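Local coordinates for glycosyl transferase family 9 (Veillonella parvula, PDB 3TOV), which probably transfers a sugar from an activated nucleotide donor to an acceptor, as a GT-B glycosyltransferase of the heptosyltransferase family, at residues Asp133-Asn145 with Ser290-Ala302. Numbering follows the deposited sequence.
Sequences DRKTRHAADMYIN and SNPFFYGPYQAHA. With SO4 (sulfate ion), chain D.
His138 and Tyr298 meet because each sets CG anti to the backbone N (chi1 175° in both), which brings the imidazole in among the carbonyl oxygens of Phe293, Phe294 and Gly296 and lays the phenol ring along the start of helix 139-149. His138 ND1 donates to Phe293 O at 3.0 Å, with the acceptor in the imidazole plane and a nearly straight N-H...O angle of 162°, a bond that fixes the ring's rotation. Phe294 O lies over one face of the same ring and instead accepts from Ala139 N at 2.8 Å, so consecutive carbonyls of one segment hold the N-cap residue and the first residue of the helix. Gly296 O sits at another edge of the imidazole, near its plane. The His138 and Tyr298 rings are almost parallel but slid apart, with little overlap. Ala140 CB stands over the centre of the Tyr298 ring, 3.8 Å from its centroid, a CH-pi contact. Beyond it, Tyr298 OH meets Asp141 OD1 on its syn side, tilted out of the carboxylate plane, in a 3.3 Å hydrogen bond; Asn157 is the stronger partner of this hydroxyl. On the other flank the Phe294 ring meets the carbonyl oxygens of Arg134 and Arg137 obliquely, with the Phe293 side chain over one of its faces, while Phe293 brings its ring edge to Thr136 O. Farther out, Arg137 NH1 points to a sulfate ion, probably from the crystallisation liquor. Two six-stranded parallel sheets lie on either side of this bridge, which joins the facing Rossmann-like domains of a GT-B glycosyltransferase across the interdomain cleft.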
ATOM      1  N   ASP A 133       9.637  -5.387 -14.900  1.00 34.89           N
ATOM      2  CA  ASP A 133      10.341  -4.142 -15.202  1.00 39.38           C
ATOM      3  C   ASP A 133      10.667  -3.265 -13.970  1.00 50.63           C
ATOM      4  O   ASP A 133       9.850  -2.431 -13.545  1.00 45.92           O
ATOM      5  CB  ASP A 133       9.517  -3.323 -16.191  1.00 45.66           C
ATOM      6  CG  ASP A 133      10.246  -2.076 -16.673  1.00 49.13           C
ATOM      7  OD1 ASP A 133      11.492  -2.011 -16.538  1.00 43.02           O
ATOM      8  OD2 ASP A 133       9.560  -1.171 -17.200  1.00 49.99           O
ATOM      9  N   ARG A 134      11.874  -3.430 -13.427  1.00 54.35           N
ATOM     10  CA  ARG A 134      12.331  -2.674 -12.255  1.00 54.74           C
ATOM     11  C   ARG A 134      12.882  -1.262 -12.580  1.00 62.19           C
ATOM     12  O   ARG A 134      13.182  -0.461 -11.674  1.00 54.76           O
ATOM     13  CB  ARG A 134      13.410  -3.483 -11.533  1.00 56.24           C
ATOM     14  CG  ARG A 134      12.917  -4.763 -10.889  1.00 56.48           C
ATOM     15  CD  ARG A 134      12.558  -4.522  -9.430  1.00 57.02           C
ATOM     16  NE  ARG A 134      11.741  -5.599  -8.885  1.00 51.38           N
ATOM     17  CZ  ARG A 134      12.120  -6.869  -8.874  1.00 52.58           C
ATOM     18  NH1 ARG A 134      13.294  -7.201  -9.388  1.00 56.24           N
ATOM     19  NH2 ARG A 134      11.329  -7.805  -8.360  1.00 51.42           N
ATOM     20  N   LYS A 135      13.010  -0.958 -13.872  1.00 57.34           N
ATOM     21  CA  LYS A 135      13.701   0.249 -14.308  1.00 44.02           C
ATOM     22  C   LYS A 135      12.804   1.319 -14.930  1.00 44.32           C
ATOM     23  O   LYS A 135      13.153   2.500 -14.941  1.00 43.22           O
ATOM     24  CB  LYS A 135      14.837  -0.115 -15.265  1.00 38.58           C
ATOM     25  CG  LYS A 135      15.980  -0.838 -14.591  1.00 48.29           C
ATOM     26  CD  LYS A 135      17.245  -0.805 -15.423  1.00 61.40           C
ATOM     27  CE  LYS A 135      17.213  -1.839 -16.527  1.00 75.88           C
ATOM     28  NZ  LYS A 135      18.260  -1.559 -17.562  1.00 86.75           N
ATOM     29  N   THR A 136      11.639   0.920 -15.420  1.00 44.44           N
ATOM     30  CA  THR A 136      10.884   1.820 -16.274  1.00 48.88           C
ATOM     31  C   THR A 136       9.415   1.998 -15.895  1.00 43.34           C
ATOM     32  O   THR A 136       8.713   2.875 -16.405  1.00 34.73           O
ATOM     33  CB  THR A 136      11.068   1.425 -17.753  1.00 58.84           C
ATOM     34  OG1 THR A 136      11.821   2.453 -18.413  1.00 71.16           O
ATOM     35  CG2 THR A 136       9.737   1.223 -18.459  1.00 57.67           C
ATOM     36  N   ARG A 137       8.949   1.190 -14.961  1.00 49.44           N
ATOM     37  CA  ARG A 137       7.577   1.344 -14.516  1.00 49.32           C
ATOM     38  C   ARG A 137       7.458   1.642 -13.022  1.00 51.81           C
ATOM     39  O   ARG A 137       8.353   1.329 -12.240  1.00 58.41           O
ATOM     40  CB  ARG A 137       6.767   0.111 -14.899  1.00 44.29           C
ATOM     41  CG  ARG A 137       5.954   0.295 -16.153  1.00 36.92           C
ATOM     42  CD  ARG A 137       5.619  -1.021 -16.788  1.00 40.76           C
ATOM     43  NE  ARG A 137       6.611  -1.401 -17.787  1.00 48.21           N
ATOM     44  CZ  ARG A 137       6.325  -1.612 -19.070  1.00 48.47           C
ATOM     45  NH1 ARG A 137       7.287  -1.957 -19.914  1.00 46.65           N
ATOM     46  NH2 ARG A 137       5.072  -1.483 -19.504  1.00 47.98           N
ATOM     47  N   HIS A 138       6.366   2.298 -12.651  1.00 47.23           N
ATOM     48  CA  HIS A 138       5.921   2.330 -11.269  1.00 49.42           C
ATOM     49  C   HIS A 138       5.598   0.874 -10.890  1.00 57.39           C
ATOM     50  O   HIS A 138       5.266   0.061 -11.757  1.00 66.32           O
ATOM     51  CB  HIS A 138       4.686   3.226 -11.183  1.00 48.82           C
ATOM     52  CG  HIS A 138       4.042   3.274  -9.834  1.00 48.49           C
ATOM     53  ND1 HIS A 138       4.546   4.020  -8.790  1.00 51.04           N
ATOM     54  CD2 HIS A 138       2.911   2.697  -9.369  1.00 45.52           C
ATOM     55  CE1 HIS A 138       3.766   3.884  -7.734  1.00 44.86           C
ATOM     56  NE2 HIS A 138       2.767   3.086  -8.060  1.00 45.05           N
ATOM     57  N   ALA A 139       5.708   0.527  -9.615  1.00 54.25           N
ATOM     58  CA  ALA A 139       5.528  -0.868  -9.202  1.00 53.31           C
ATOM     59  C   ALA A 139       4.183  -1.514  -9.614  1.00 50.29           C
ATOM     60  O   ALA A 139       4.111  -2.723  -9.887  1.00 39.17           O
ATOM     61  CB  ALA A 139       5.736  -0.998  -7.712  1.00 47.26           C
ATOM     62  N   ALA A 140       3.122  -0.717  -9.658  1.00 50.23           N
ATOM     63  CA  ALA A 140       1.812  -1.263  -9.985  1.00 53.03           C
ATOM     64  C   ALA A 140       1.681  -1.512 -11.481  1.00 54.67           C
ATOM     65  O   ALA A 140       1.042  -2.480 -11.909  1.00 59.79           O
ATOM     66  CB  ALA A 140       0.704  -0.351  -9.486  1.00 51.10           C
ATOM     67  N   ASP A 141       2.297  -0.637 -12.267  1.00 47.30           N
ATOM     68  CA  ASP A 141       2.309  -0.794 -13.712  1.00 48.66           C
ATOM     69  C   ASP A 141       3.186  -1.972 -14.108  1.00 52.84           C
ATOM     70  O   ASP A 141       2.919  -2.652 -15.104  1.00 53.53           O
ATOM     71  CB  ASP A 141       2.810   0.477 -14.394  1.00 48.23           C
ATOM     72  CG  ASP A 141       1.819   1.626 -14.293  1.00 57.99           C
ATOM     73  OD1 ASP A 141       0.594   1.356 -14.252  1.00 56.36           O
ATOM     74  OD2 ASP A 141       2.275   2.798 -14.252  1.00 62.86           O
HETATM   75  N   MSE A 142       4.238  -2.212 -13.332  1.00 50.55           N
HETATM   76  CA  MSE A 142       5.149  -3.297 -13.663  1.00 53.49           C
HETATM   77  C   MSE A 142       4.501  -4.667 -13.422  1.00 51.53           C
HETATM   78  O   MSE A 142       4.791  -5.638 -14.130  1.00 49.92           O
HETATM   79  CB  MSE A 142       6.489  -3.148 -12.928  1.00 49.56           C
HETATM   80  CG  MSE A 142       6.631  -3.944 -11.640  1.00 48.43           C
HETATM   81 SE   MSE A 142       8.506  -4.070 -11.080  0.84 77.30          SE
HETATM   82  CE  MSE A 142       8.220  -4.655  -9.279  1.00 25.20           C
ATOM     83  N   TYR A 143       3.612  -4.737 -12.436  1.00 44.97           N
ATOM     84  CA  TYR A 143       2.875  -5.969 -12.213  1.00 45.37           C
ATOM     85  C   TYR A 143       2.007  -6.222 -13.437  1.00 47.22           C
ATOM     86  O   TYR A 143       2.046  -7.303 -14.017  1.00 55.79           O
ATOM     87  CB  TYR A 143       2.089  -5.938 -10.881  1.00 48.52           C
ATOM     88  CG  TYR A 143       3.020  -6.118  -9.692  1.00 49.46           C
ATOM     89  CD1 TYR A 143       4.084  -7.008  -9.772  1.00 51.65           C
ATOM     90  CD2 TYR A 143       2.884  -5.375  -8.521  1.00 39.38           C
ATOM     91  CE1 TYR A 143       4.976  -7.175  -8.725  1.00 42.98           C
ATOM     92  CE2 TYR A 143       3.786  -5.540  -7.464  1.00 26.64           C
ATOM     93  CZ  TYR A 143       4.825  -6.445  -7.589  1.00 35.70           C
ATOM     94  OH  TYR A 143       5.739  -6.658  -6.595  1.00 46.45           O
ATOM     95  N   ILE A 144       1.268  -5.200 -13.849  1.00 36.88           N
ATOM     96  CA  ILE A 144       0.468  -5.247 -15.065  1.00 36.12           C
ATOM     97  C   ILE A 144       1.283  -5.621 -16.330  1.00 52.06           C
ATOM     98  O   ILE A 144       0.787  -6.325 -17.209  1.00 47.68           O
ATOM     99  CB  ILE A 144      -0.251  -3.895 -15.269  1.00 42.97           C
ATOM    100  CG1 ILE A 144      -1.426  -3.782 -14.294  1.00 43.34           C
ATOM    101  CG2 ILE A 144      -0.695  -3.699 -16.731  1.00 44.91           C
ATOM    102  CD1 ILE A 144      -1.908  -2.352 -14.044  1.00 40.15           C
ATOM    103  N   ASN A 145       2.530  -5.168 -16.428  1.00 54.62           N
ATOM    104  CA  ASN A 145       3.335  -5.543 -17.580  1.00 51.41           C
ATOM    105  C   ASN A 145       3.383  -7.054 -17.760  1.00 56.01           C
ATOM    106  O   ASN A 145       3.441  -7.540 -18.889  1.00 60.70           O
ATOM    107  CB  ASN A 145       4.754  -4.980 -17.515  1.00 48.21           C
ATOM    108  CG  ASN A 145       5.514  -5.201 -18.817  1.00 51.25           C
ATOM    109  OD1 ASN A 145       6.636  -5.712 -18.833  1.00 49.92           O
ATOM    110  ND2 ASN A 145       4.883  -4.835 -19.926  1.00 54.08           N
ATOM    111  N   SER A 290      14.532  10.726  -1.755  1.00 61.86           N
ATOM    112  CA  SER A 290      14.111   9.415  -2.221  1.00 63.63           C
ATOM    113  C   SER A 290      13.138   9.558  -3.389  1.00 57.16           C
ATOM    114  O   SER A 290      12.249  10.414  -3.385  1.00 58.73           O
ATOM    115  CB  SER A 290      13.488   8.641  -1.065  1.00 74.41           C
ATOM    116  OG  SER A 290      12.950   9.543  -0.107  1.00 80.96           O
ATOM    117  N   ASN A 291      13.319   8.722  -4.400  1.00 47.29           N
ATOM    118  CA  ASN A 291      12.607   8.917  -5.656  1.00 45.90           C
ATOM    119  C   ASN A 291      11.244   8.219  -5.760  1.00 37.25           C
ATOM    120  O   ASN A 291      11.157   6.991  -5.790  1.00 39.44           O
ATOM    121  CB  ASN A 291      13.521   8.521  -6.810  1.00 52.23           C
ATOM    122  CG  ASN A 291      12.810   8.484  -8.126  1.00 45.32           C
ATOM    123  OD1 ASN A 291      11.786   9.145  -8.330  1.00 39.90           O
ATOM    124  ND2 ASN A 291      13.348   7.698  -9.039  1.00 48.42           N
ATOM    125  N   PRO A 292      10.173   9.011  -5.825  1.00 27.40           N
ATOM    126  CA  PRO A 292       8.811   8.479  -5.735  1.00 33.15           C
ATOM    127  C   PRO A 292       8.388   7.697  -6.952  1.00 45.38           C
ATOM    128  O   PRO A 292       7.321   7.071  -6.935  1.00 45.01           O
ATOM    129  CB  PRO A 292       7.938   9.739  -5.593  1.00 26.45           C
ATOM    130  CG  PRO A 292       8.773  10.840  -6.046  1.00 28.52           C
ATOM    131  CD  PRO A 292      10.196  10.475  -5.749  1.00 28.27           C
ATOM    132  N   PHE A 293       9.203   7.723  -7.997  1.00 52.64           N
ATOM    133  CA  PHE A 293       8.746   7.166  -9.249  1.00 52.70           C
ATOM    134  C   PHE A 293       8.181   5.773  -9.090  1.00 52.37           C
ATOM    135  O   PHE A 293       7.064   5.504  -9.517  1.00 50.86           O
ATOM    136  CB  PHE A 293       9.827   7.126 -10.311  1.00 52.01           C
ATOM    137  CG  PHE A 293       9.332   6.568 -11.604  1.00 56.92           C
ATOM    138  CD1 PHE A 293       8.279   7.189 -12.271  1.00 54.05           C
ATOM    139  CD2 PHE A 293       9.864   5.400 -12.128  1.00 60.46           C
ATOM    140  CE1 PHE A 293       7.792   6.670 -13.456  1.00 53.89           C
ATOM    141  CE2 PHE A 293       9.388   4.882 -13.323  1.00 59.25           C
ATOM    142  CZ  PHE A 293       8.354   5.518 -13.987  1.00 55.76           C
ATOM    143  N   PHE A 294       8.961   4.891  -8.473  1.00 54.96           N
ATOM    144  CA  PHE A 294       8.627   3.472  -8.451  1.00 56.10           C
ATOM    145  C   PHE A 294       7.552   3.101  -7.443  1.00 57.68           C
ATOM    146  O   PHE A 294       6.577   2.432  -7.797  1.00 61.81           O
ATOM    147  CB  PHE A 294       9.868   2.647  -8.196  1.00 53.31           C
ATOM    148  CG  PHE A 294      10.959   2.924  -9.153  1.00 58.43           C
ATOM    149  CD1 PHE A 294      11.173   2.082 -10.233  1.00 67.02           C
ATOM    150  CD2 PHE A 294      11.760   4.040  -8.993  1.00 58.07           C
ATOM    151  CE1 PHE A 294      12.184   2.328 -11.127  1.00 70.87           C
ATOM    152  CE2 PHE A 294      12.774   4.302  -9.877  1.00 63.38           C
ATOM    153  CZ  PHE A 294      12.990   3.443 -10.952  1.00 71.92           C
ATOM    154  N   TYR A 295       7.719   3.517  -6.193  1.00 48.13           N
ATOM    155  CA  TYR A 295       6.726   3.153  -5.190  1.00 44.97           C
ATOM    156  C   TYR A 295       5.958   4.352  -4.598  1.00 51.49           C
ATOM    157  O   TYR A 295       5.561   4.340  -3.430  1.00 62.28           O
ATOM    158  CB  TYR A 295       7.344   2.272  -4.096  1.00 36.19           C
ATOM    159  CG  TYR A 295       7.790   0.910  -4.574  1.00 36.74           C
ATOM    160  CD1 TYR A 295       6.920  -0.174  -4.565  1.00 45.26           C
ATOM    161  CD2 TYR A 295       9.076   0.700  -5.029  1.00 31.80           C
ATOM    162  CE1 TYR A 295       7.325  -1.437  -5.008  1.00 45.49           C
ATOM    163  CE2 TYR A 295       9.489  -0.549  -5.464  1.00 37.35           C
ATOM    164  CZ  TYR A 295       8.612  -1.616  -5.459  1.00 42.48           C
ATOM    165  OH  TYR A 295       9.032  -2.862  -5.898  1.00 45.86           O
ATOM    166  N   GLY A 296       5.728   5.375  -5.407  1.00 42.85           N
ATOM    167  CA  GLY A 296       4.978   6.516  -4.938  1.00 40.93           C
ATOM    168  C   GLY A 296       3.480   6.301  -5.044  1.00 47.41           C
ATOM    169  O   GLY A 296       3.016   5.167  -5.238  1.00 50.29           O
ATOM    170  N   PRO A 297       2.715   7.399  -4.902  1.00 42.11           N
ATOM    171  CA  PRO A 297       1.254   7.511  -5.005  1.00 43.17           C
ATOM    172  C   PRO A 297       0.710   7.175  -6.390  1.00 54.21           C
ATOM    173  O   PRO A 297       0.562   8.057  -7.244  1.00 64.43           O
ATOM    174  CB  PRO A 297       0.990   8.981  -4.695  1.00 38.73           C
ATOM    175  CG  PRO A 297       2.145   9.402  -3.881  1.00 43.55           C
ATOM    176  CD  PRO A 297       3.323   8.639  -4.399  1.00 40.00           C
ATOM    177  N   TYR A 298       0.388   5.907  -6.597  1.00 52.14           N
ATOM    178  CA  TYR A 298      -0.094   5.458  -7.892  1.00 49.95           C
ATOM    179  C   TYR A 298      -1.498   5.936  -8.195  1.00 54.40           C
ATOM    180  O   TYR A 298      -2.423   5.655  -7.428  1.00 57.87           O
ATOM    181  CB  TYR A 298      -0.101   3.947  -7.929  1.00 42.93           C
ATOM    182  CG  TYR A 298      -0.685   3.376  -9.183  1.00 37.91           C
ATOM    183  CD1 TYR A 298       0.059   3.340 -10.353  1.00 40.11           C
ATOM    184  CD2 TYR A 298      -1.971   2.854  -9.198  1.00 35.76           C
ATOM    185  CE1 TYR A 298      -0.455   2.800 -11.507  1.00 44.56           C
ATOM    186  CE2 TYR A 298      -2.502   2.310 -10.349  1.00 40.47           C
ATOM    187  CZ  TYR A 298      -1.735   2.282 -11.503  1.00 49.57           C
ATOM    188  OH  TYR A 298      -2.240   1.736 -12.667  1.00 56.97           O
ATOM    189  N   GLN A 299      -1.659   6.626  -9.324  1.00 51.33           N
ATOM    190  CA  GLN A 299      -2.983   7.012  -9.787  1.00 45.32           C
ATOM    191  C   GLN A 299      -3.722   7.776  -8.678  1.00 45.64           C
ATOM    192  O   GLN A 299      -4.917   7.574  -8.454  1.00 43.99           O
ATOM    193  CB  GLN A 299      -3.754   5.755 -10.166  1.00 44.87           C
ATOM    194  CG  GLN A 299      -4.873   5.948 -11.147  1.00 51.48           C
ATOM    195  CD  GLN A 299      -4.745   5.001 -12.342  1.00 56.17           C
ATOM    196  OE1 GLN A 299      -3.662   4.861 -12.934  1.00 51.40           O
ATOM    197  NE2 GLN A 299      -5.849   4.342 -12.696  1.00 53.99           N
ATOM    198  N   ALA A 300      -3.006   8.659  -7.989  1.00 46.08           N
ATOM    199  CA  ALA A 300      -3.557   9.311  -6.805  1.00 52.15           C
ATOM    200  C   ALA A 300      -3.605  10.837  -6.901  1.00 54.99           C
ATOM    201  O   ALA A 300      -2.809  11.457  -7.611  1.00 54.63           O
ATOM    202  CB  ALA A 300      -2.767   8.894  -5.567  1.00 49.59           C
ATOM    203  N   HIS A 301      -4.543  11.433  -6.171  1.00 50.91           N
ATOM    204  CA  HIS A 301      -4.541  12.869  -5.999  1.00 46.75           C
ATOM    205  C   HIS A 301      -3.588  13.185  -4.848  1.00 45.81           C
ATOM    206  O   HIS A 301      -3.991  13.251  -3.693  1.00 45.63           O
ATOM    207  CB  HIS A 301      -5.945  13.405  -5.716  1.00 53.96           C
ATOM    208  CG  HIS A 301      -6.014  14.906  -5.646  1.00 77.83           C
ATOM    209  ND1 HIS A 301      -6.974  15.581  -4.917  1.00 85.95           N
ATOM    210  CD2 HIS A 301      -5.236  15.862  -6.216  1.00 79.53           C
ATOM    211  CE1 HIS A 301      -6.788  16.884  -5.045  1.00 81.29           C
ATOM    212  NE2 HIS A 301      -5.741  17.082  -5.828  1.00 77.13           N
ATOM    213  N   ALA A 302      -2.313  13.369  -5.168  1.00 42.55           N
ATOM    214  CA  ALA A 302      -1.315  13.616  -4.138  1.00 37.15           C
ATOM    215  C   ALA A 302      -0.343  14.750  -4.488  1.00 37.59           C
ATOM    216  O   ALA A 302      -0.480  15.432  -5.495  1.00 39.87           O
ATOM    217  CB  ALA A 302      -0.545  12.322  -3.830  1.00 37.73           C
TER
HETATM  218  S   SO4 D 348       8.690  -2.898 -23.010  0.80 98.12           S
HETATM  219  O1  SO4 D 348       8.085  -4.197 -22.685  0.80 97.34           O
HETATM  220  O2  SO4 D 348       8.138  -1.864 -22.134  0.80 92.52           O
HETATM  221  O3  SO4 D 348      10.142  -2.985 -22.849  0.80 92.09           O
HETATM  222  O4  SO4 D 348       8.388  -2.540 -24.398  0.80100.83           O